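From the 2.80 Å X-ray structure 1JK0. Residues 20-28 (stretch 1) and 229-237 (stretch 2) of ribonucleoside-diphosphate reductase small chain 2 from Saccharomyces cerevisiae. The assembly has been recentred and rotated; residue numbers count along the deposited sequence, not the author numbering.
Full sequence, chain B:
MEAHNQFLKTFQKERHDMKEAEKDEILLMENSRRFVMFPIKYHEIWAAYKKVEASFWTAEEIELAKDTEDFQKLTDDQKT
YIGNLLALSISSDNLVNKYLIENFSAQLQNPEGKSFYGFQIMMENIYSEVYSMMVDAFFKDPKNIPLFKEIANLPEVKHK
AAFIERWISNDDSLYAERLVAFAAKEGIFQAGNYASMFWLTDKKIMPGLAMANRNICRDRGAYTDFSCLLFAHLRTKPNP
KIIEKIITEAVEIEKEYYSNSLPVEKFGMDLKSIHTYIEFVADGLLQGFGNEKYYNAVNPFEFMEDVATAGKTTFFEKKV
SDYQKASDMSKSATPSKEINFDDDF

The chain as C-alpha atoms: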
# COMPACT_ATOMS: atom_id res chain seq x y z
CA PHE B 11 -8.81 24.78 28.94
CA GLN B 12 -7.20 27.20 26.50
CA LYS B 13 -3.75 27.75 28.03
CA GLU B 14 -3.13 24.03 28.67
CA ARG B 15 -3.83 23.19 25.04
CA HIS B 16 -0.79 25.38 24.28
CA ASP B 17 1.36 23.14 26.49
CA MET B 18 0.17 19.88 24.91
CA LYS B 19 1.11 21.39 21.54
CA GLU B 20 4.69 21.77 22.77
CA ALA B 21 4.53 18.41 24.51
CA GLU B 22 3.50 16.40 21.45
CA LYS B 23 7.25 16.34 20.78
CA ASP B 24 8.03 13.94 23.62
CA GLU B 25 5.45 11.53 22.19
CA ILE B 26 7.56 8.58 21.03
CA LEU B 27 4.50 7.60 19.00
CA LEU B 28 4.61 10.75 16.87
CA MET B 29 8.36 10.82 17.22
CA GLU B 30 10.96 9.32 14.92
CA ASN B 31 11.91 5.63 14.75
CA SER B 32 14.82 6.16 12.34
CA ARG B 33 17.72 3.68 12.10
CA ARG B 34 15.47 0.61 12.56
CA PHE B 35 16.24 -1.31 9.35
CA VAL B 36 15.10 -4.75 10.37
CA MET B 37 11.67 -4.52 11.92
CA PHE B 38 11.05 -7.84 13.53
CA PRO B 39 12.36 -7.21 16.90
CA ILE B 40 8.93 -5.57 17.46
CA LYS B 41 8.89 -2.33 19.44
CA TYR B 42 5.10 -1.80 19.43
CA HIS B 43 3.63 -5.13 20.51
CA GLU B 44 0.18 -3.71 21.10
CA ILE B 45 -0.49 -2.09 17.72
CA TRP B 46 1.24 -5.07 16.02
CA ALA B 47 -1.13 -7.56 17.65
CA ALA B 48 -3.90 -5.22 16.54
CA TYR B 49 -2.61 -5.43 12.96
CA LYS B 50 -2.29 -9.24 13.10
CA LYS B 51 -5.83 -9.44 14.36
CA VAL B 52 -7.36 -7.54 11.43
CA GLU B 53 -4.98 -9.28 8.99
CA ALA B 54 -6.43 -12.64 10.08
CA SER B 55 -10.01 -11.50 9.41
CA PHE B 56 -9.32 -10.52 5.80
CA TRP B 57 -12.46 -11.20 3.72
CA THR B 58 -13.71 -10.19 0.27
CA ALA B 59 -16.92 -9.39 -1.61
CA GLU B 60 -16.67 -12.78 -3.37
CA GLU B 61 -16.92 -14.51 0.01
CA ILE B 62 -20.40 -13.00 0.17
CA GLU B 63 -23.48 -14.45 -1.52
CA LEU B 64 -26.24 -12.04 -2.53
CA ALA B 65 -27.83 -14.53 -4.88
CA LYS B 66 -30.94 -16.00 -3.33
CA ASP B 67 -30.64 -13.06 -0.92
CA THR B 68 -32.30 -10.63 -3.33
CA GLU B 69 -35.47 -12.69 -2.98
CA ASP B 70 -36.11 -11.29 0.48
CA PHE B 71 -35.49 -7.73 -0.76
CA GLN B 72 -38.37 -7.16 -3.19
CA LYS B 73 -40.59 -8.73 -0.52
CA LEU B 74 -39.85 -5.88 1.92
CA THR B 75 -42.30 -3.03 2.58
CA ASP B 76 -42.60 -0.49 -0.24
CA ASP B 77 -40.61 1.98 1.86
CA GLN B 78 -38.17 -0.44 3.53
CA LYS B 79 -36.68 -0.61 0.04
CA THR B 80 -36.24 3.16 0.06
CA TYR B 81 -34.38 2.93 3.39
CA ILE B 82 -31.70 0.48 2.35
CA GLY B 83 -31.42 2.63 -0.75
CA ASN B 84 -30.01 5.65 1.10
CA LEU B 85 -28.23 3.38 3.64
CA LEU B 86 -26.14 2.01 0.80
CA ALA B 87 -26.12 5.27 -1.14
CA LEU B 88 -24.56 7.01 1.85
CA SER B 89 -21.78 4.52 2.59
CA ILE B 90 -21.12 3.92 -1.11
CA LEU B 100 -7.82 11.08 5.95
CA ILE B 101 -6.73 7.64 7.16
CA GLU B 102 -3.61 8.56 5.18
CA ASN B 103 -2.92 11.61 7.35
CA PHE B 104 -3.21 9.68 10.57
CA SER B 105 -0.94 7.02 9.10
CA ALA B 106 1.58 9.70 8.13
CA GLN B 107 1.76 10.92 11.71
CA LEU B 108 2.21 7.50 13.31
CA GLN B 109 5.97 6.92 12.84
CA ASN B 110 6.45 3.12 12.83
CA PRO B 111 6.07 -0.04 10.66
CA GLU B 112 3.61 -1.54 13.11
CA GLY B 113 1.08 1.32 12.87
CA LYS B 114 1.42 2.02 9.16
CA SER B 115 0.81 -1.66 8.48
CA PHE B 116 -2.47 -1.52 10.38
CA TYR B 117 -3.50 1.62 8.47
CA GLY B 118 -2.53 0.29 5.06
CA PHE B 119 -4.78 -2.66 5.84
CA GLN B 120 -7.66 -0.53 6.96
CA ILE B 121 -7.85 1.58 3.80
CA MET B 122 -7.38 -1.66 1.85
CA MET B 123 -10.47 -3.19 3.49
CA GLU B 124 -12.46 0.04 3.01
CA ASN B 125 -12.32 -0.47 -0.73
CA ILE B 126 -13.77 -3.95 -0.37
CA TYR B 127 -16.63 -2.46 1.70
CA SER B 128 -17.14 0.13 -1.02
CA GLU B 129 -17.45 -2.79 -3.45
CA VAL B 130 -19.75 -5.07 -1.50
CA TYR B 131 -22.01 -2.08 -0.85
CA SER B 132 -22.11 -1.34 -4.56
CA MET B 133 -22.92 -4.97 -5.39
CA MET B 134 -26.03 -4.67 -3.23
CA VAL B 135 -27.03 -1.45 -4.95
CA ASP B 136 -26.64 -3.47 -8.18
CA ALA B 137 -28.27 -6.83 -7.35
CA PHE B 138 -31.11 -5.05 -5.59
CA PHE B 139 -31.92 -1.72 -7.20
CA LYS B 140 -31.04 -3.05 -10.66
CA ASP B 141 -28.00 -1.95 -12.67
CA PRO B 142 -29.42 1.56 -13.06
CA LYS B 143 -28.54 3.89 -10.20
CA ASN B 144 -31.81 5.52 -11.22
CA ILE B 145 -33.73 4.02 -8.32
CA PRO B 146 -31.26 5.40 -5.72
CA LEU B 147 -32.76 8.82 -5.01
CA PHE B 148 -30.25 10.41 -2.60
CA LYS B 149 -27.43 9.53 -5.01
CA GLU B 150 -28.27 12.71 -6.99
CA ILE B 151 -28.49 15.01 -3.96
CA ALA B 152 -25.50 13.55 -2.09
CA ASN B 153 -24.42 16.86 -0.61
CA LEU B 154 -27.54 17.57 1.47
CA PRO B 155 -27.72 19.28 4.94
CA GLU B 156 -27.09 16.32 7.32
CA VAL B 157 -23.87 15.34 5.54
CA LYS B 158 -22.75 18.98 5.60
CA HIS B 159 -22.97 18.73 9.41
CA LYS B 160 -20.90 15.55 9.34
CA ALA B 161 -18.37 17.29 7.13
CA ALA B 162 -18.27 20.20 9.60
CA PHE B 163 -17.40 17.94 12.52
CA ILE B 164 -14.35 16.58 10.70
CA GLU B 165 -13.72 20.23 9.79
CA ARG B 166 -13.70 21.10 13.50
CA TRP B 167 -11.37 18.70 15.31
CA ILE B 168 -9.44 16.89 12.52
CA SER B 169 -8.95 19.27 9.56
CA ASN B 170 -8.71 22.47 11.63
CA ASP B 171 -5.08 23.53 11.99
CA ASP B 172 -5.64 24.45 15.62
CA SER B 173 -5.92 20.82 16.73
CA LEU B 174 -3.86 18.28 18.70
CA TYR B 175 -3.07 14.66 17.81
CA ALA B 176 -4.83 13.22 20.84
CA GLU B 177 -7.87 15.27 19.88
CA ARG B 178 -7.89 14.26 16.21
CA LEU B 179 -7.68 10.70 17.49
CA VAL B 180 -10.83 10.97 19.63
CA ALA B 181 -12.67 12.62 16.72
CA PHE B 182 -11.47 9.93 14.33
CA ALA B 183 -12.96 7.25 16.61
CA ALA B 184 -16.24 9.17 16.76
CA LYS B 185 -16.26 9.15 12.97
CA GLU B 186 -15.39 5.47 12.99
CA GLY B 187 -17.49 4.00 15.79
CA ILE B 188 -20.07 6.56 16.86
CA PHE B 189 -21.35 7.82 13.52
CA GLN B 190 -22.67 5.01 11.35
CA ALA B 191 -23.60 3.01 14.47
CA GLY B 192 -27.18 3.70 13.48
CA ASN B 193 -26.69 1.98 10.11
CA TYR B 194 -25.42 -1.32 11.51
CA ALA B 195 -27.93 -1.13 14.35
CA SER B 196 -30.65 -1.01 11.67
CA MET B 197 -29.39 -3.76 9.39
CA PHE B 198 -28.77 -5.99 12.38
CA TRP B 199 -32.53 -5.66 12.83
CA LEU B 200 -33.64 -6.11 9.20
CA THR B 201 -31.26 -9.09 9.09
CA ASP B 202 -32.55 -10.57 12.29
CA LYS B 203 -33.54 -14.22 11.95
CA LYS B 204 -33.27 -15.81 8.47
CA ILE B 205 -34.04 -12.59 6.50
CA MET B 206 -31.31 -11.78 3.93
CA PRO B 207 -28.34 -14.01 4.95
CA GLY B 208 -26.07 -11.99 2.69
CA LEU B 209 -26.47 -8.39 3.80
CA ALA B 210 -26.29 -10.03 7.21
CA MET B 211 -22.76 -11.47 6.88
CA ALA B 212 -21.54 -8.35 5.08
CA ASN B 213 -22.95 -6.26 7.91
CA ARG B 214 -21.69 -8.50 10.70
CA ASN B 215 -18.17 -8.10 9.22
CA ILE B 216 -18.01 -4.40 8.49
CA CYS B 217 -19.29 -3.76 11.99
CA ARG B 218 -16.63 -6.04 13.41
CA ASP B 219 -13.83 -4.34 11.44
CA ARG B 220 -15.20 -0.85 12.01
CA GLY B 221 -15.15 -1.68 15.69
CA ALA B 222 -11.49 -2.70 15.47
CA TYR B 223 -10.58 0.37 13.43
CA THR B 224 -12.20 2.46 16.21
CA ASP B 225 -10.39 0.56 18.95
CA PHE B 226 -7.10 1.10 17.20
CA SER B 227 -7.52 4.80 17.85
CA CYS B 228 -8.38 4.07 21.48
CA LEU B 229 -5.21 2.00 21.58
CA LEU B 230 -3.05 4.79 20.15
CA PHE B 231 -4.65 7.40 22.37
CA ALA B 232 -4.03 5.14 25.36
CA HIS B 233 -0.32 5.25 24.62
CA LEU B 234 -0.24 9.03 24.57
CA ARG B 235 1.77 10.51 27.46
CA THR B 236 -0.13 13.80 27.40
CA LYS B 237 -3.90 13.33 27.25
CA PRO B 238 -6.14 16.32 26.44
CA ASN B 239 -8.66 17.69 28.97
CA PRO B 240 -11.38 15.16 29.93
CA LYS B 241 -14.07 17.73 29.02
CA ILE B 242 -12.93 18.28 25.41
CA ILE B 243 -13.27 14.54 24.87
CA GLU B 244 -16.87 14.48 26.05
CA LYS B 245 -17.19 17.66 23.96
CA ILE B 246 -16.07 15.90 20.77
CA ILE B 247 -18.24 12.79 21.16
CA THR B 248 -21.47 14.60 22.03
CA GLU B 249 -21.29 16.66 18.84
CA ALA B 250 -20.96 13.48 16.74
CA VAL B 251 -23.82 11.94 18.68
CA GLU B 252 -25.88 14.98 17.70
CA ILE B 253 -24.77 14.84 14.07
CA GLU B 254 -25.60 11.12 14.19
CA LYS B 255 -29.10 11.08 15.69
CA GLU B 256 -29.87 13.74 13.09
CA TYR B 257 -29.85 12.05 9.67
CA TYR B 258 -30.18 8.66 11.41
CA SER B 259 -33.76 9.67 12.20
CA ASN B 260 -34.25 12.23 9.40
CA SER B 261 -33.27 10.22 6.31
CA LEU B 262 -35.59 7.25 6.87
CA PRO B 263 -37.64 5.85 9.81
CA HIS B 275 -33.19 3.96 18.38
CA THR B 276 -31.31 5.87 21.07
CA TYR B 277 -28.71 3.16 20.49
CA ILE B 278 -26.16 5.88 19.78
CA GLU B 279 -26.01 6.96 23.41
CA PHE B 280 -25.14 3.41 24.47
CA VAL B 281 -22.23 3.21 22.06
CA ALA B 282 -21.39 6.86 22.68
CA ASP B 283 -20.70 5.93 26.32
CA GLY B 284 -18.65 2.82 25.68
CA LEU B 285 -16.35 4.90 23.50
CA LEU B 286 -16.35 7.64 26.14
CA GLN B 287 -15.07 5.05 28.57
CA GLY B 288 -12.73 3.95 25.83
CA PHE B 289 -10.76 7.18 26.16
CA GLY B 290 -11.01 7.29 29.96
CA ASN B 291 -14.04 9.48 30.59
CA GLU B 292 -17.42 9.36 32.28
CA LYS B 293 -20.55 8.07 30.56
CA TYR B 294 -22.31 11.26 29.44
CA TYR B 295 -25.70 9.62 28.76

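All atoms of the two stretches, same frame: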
# COMPACT_ATOMS: atom_id res chain seq x y z
N GLU B 20 3.24 21.79 22.66
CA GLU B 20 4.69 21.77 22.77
C GLU B 20 5.15 20.42 23.29
O GLU B 20 6.30 20.02 23.10
CB GLU B 20 5.17 22.85 23.72
CG GLU B 20 6.33 23.65 23.18
CD GLU B 20 5.92 24.49 21.98
OE1 GLU B 20 4.96 25.29 22.12
OE2 GLU B 20 6.55 24.35 20.91
N ALA B 21 4.23 19.71 23.95
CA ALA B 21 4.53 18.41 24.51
C ALA B 21 4.47 17.30 23.47
O ALA B 21 5.19 16.32 23.56
CB ALA B 21 3.57 18.11 25.66
N GLU B 22 3.60 17.44 22.47
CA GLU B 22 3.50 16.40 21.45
C GLU B 22 4.86 16.01 20.87
O GLU B 22 4.94 15.10 20.05
CB GLU B 22 2.58 16.84 20.32
CG GLU B 22 1.15 17.06 20.73
CD GLU B 22 0.21 17.13 19.55
OE1 GLU B 22 0.54 17.80 18.54
OE2 GLU B 22 -0.87 16.51 19.63
N LYS B 23 5.93 16.67 21.30
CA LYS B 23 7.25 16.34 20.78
C LYS B 23 7.88 15.18 21.55
O LYS B 23 8.71 14.45 21.01
CB LYS B 23 8.16 17.56 20.84
CG LYS B 23 9.12 17.68 19.68
CD LYS B 23 9.59 19.13 19.54
CE LYS B 23 10.53 19.32 18.35
NZ LYS B 23 10.90 20.75 18.18
N ASP B 24 7.49 15.02 22.81
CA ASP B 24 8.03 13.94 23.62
C ASP B 24 7.29 12.65 23.30
O ASP B 24 7.70 11.58 23.76
CB ASP B 24 7.88 14.22 25.12
CG ASP B 24 8.32 15.62 25.50
OD1 ASP B 24 9.25 16.14 24.85
OD2 ASP B 24 7.73 16.19 26.45
N GLU B 25 6.21 12.73 22.54
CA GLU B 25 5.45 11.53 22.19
C GLU B 25 6.27 10.66 21.24
O GLU B 25 6.46 10.99 20.07
CB GLU B 25 4.11 11.89 21.53
CG GLU B 25 3.14 12.72 22.39
CD GLU B 25 2.69 12.04 23.68
OE1 GLU B 25 2.64 10.79 23.74
OE2 GLU B 25 2.36 12.76 24.64
N ILE B 26 6.75 9.54 21.77
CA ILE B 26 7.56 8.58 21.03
C ILE B 26 6.76 8.05 19.85
O ILE B 26 7.31 7.63 18.83
CB ILE B 26 7.95 7.39 21.94
CG1 ILE B 26 6.71 6.58 22.29
CG2 ILE B 26 8.58 7.90 23.22
CD1 ILE B 26 6.99 5.36 23.13
N LEU B 27 5.44 8.07 20.00
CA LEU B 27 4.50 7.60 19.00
C LEU B 27 4.58 8.47 17.75
O LEU B 27 4.69 7.97 16.64
CB LEU B 27 3.09 7.66 19.58
CG LEU B 27 2.09 6.55 19.27
CD1 LEU B 27 2.68 5.21 19.65
CD2 LEU B 27 0.81 6.80 20.02
N LEU B 28 4.54 9.78 17.96
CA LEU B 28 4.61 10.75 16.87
C LEU B 28 6.04 11.04 16.52
O LEU B 28 6.34 11.64 15.49
CB LEU B 28 3.95 12.05 17.29
CG LEU B 28 2.50 11.90 17.72
CD1 LEU B 28 2.07 13.15 18.48
CD2 LEU B 28 1.63 11.64 16.49
N LEU B 229 -6.47 2.61 21.22
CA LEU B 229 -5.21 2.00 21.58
C LEU B 229 -4.08 3.01 21.42
O LEU B 229 -3.18 3.07 22.25
CB LEU B 229 -4.93 0.79 20.69
CG LEU B 229 -3.50 0.27 20.80
CD1 LEU B 229 -3.19 -0.06 22.23
CD2 LEU B 229 -3.33 -0.93 19.90
N LEU B 230 -4.10 3.79 20.34
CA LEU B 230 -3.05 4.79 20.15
C LEU B 230 -3.20 5.80 21.26
O LEU B 230 -2.27 6.01 22.05
CB LEU B 230 -3.20 5.47 18.79
CG LEU B 230 -2.93 4.54 17.61
CD1 LEU B 230 -3.07 5.30 16.31
CD2 LEU B 230 -1.53 3.94 17.74
N PHE B 231 -4.37 6.41 21.33
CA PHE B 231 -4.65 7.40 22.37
C PHE B 231 -4.09 6.91 23.71
O PHE B 231 -3.30 7.60 24.35
CB PHE B 231 -6.16 7.61 22.50
CG PHE B 231 -6.53 8.72 23.44
CD1 PHE B 231 -6.48 10.05 23.02
CD2 PHE B 231 -6.89 8.44 24.75
CE1 PHE B 231 -6.79 11.08 23.89
CE2 PHE B 231 -7.20 9.47 25.63
CZ PHE B 231 -7.16 10.79 25.20
N ALA B 232 -4.49 5.71 24.10
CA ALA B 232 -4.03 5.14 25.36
C ALA B 232 -2.53 5.26 25.56
O ALA B 232 -2.07 5.45 26.68
CB ALA B 232 -4.44 3.69 25.44
N HIS B 233 -1.77 5.16 24.49
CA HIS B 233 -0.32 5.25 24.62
C HIS B 233 0.23 6.66 24.57
O HIS B 233 1.43 6.87 24.51
CB HIS B 233 0.34 4.37 23.55
CG HIS B 233 0.02 2.92 23.72
ND1 HIS B 233 -0.70 2.44 24.79
CD2 HIS B 233 0.32 1.84 22.96
CE1 HIS B 233 -0.84 1.13 24.68
NE2 HIS B 233 -0.23 0.74 23.58
N LEU B 234 -0.66 7.65 24.60
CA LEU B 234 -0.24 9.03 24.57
C LEU B 234 0.10 9.47 25.99
O LEU B 234 -0.70 9.29 26.91
CB LEU B 234 -1.37 9.89 23.99
CG LEU B 234 -1.07 10.69 22.72
CD1 LEU B 234 -0.15 9.92 21.77
CD2 LEU B 234 -2.39 11.01 22.07
N ARG B 235 1.28 10.05 26.16
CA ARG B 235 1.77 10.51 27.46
C ARG B 235 1.03 11.73 28.00
O ARG B 235 0.89 11.90 29.22
CB ARG B 235 3.24 10.84 27.35
CG ARG B 235 4.11 9.65 27.11
CD ARG B 235 5.46 10.13 26.69
NE ARG B 235 6.43 9.06 26.61
CZ ARG B 235 7.72 9.27 26.40
NH1 ARG B 235 8.16 10.51 26.25
NH2 ARG B 235 8.56 8.25 26.36
N THR B 236 0.58 12.57 27.08
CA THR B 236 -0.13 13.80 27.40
C THR B 236 -1.54 13.69 26.84
O THR B 236 -1.75 13.82 25.63
CB THR B 236 0.57 15.00 26.73
OG1 THR B 236 1.98 14.82 26.78
CG2 THR B 236 0.21 16.30 27.43
N LYS B 237 -2.52 13.43 27.70
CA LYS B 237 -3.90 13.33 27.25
C LYS B 237 -4.49 14.74 27.27
O LYS B 237 -4.01 15.61 27.98
CB LYS B 237 -4.70 12.44 28.20
CG LYS B 237 -4.09 11.07 28.48
CD LYS B 237 -4.44 10.07 27.40
CE LYS B 237 -4.28 8.63 27.89
NZ LYS B 237 -2.88 8.35 28.33
O HOH W 1 0.39 14.65 23.68

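Once a chain has left a helix, backbone NH groups in the loop that follows have no helical carbonyl to bond to, and a buried carboxylate from a distant segment can accept from them. The small chain of yeast ribonucleotide reductase offers a compact example, in which two stretches more than 200 residues apart bury 482 Å² between them.

Stretch 1 enters as the end of a helix. A21 points toward stretch 2, and its methyl packs against the threonine, CB lying 3.8 Å from T236 OG1. The chain then turns, with D24 N bonded to A21 O at 2.7 Å. D24 presents its carbonyl to the arginine: D24 O is 2.7 Å from R235 NH1, but the angle is too poor for a hydrogen bond.

E25 is the centre of the contact. Its CA-to-CB bond points sideways, yet chi1 and chi2, both m, bring the carboxylate to the opposing backbone just beyond the helix that ends before H233. R235 N donates to E25 OE1 at 2.9 Å with a nearly straight angle of 164°. E25 OE2 accepts from T236 N and from T236 OG1, each at 3.0 Å, so threonine contributes both backbone and side chain. A water donates to E25 OE2 (2.9 Å) and to T236 O (3.0 Å), closing a further bridge. A glutamate can be buried here because its oxygens are so well supplied with donors.

I26 covers one face of the R235 guanidinium, its CG2 3.2 Å from R235 NH2, while the arginine, its chi2 and chi3 both t, remains exposed to solvent.

L27 finishes the contact with apolar packing. Pointing toward stretch 2, it places CD2 3.7 Å from L234 CD1 and 4.3 Å from L230 CD2. These buried leucines form an apolar patch beside the polar cluster, so hydrogen bonding and hydrophobic burial work side by side.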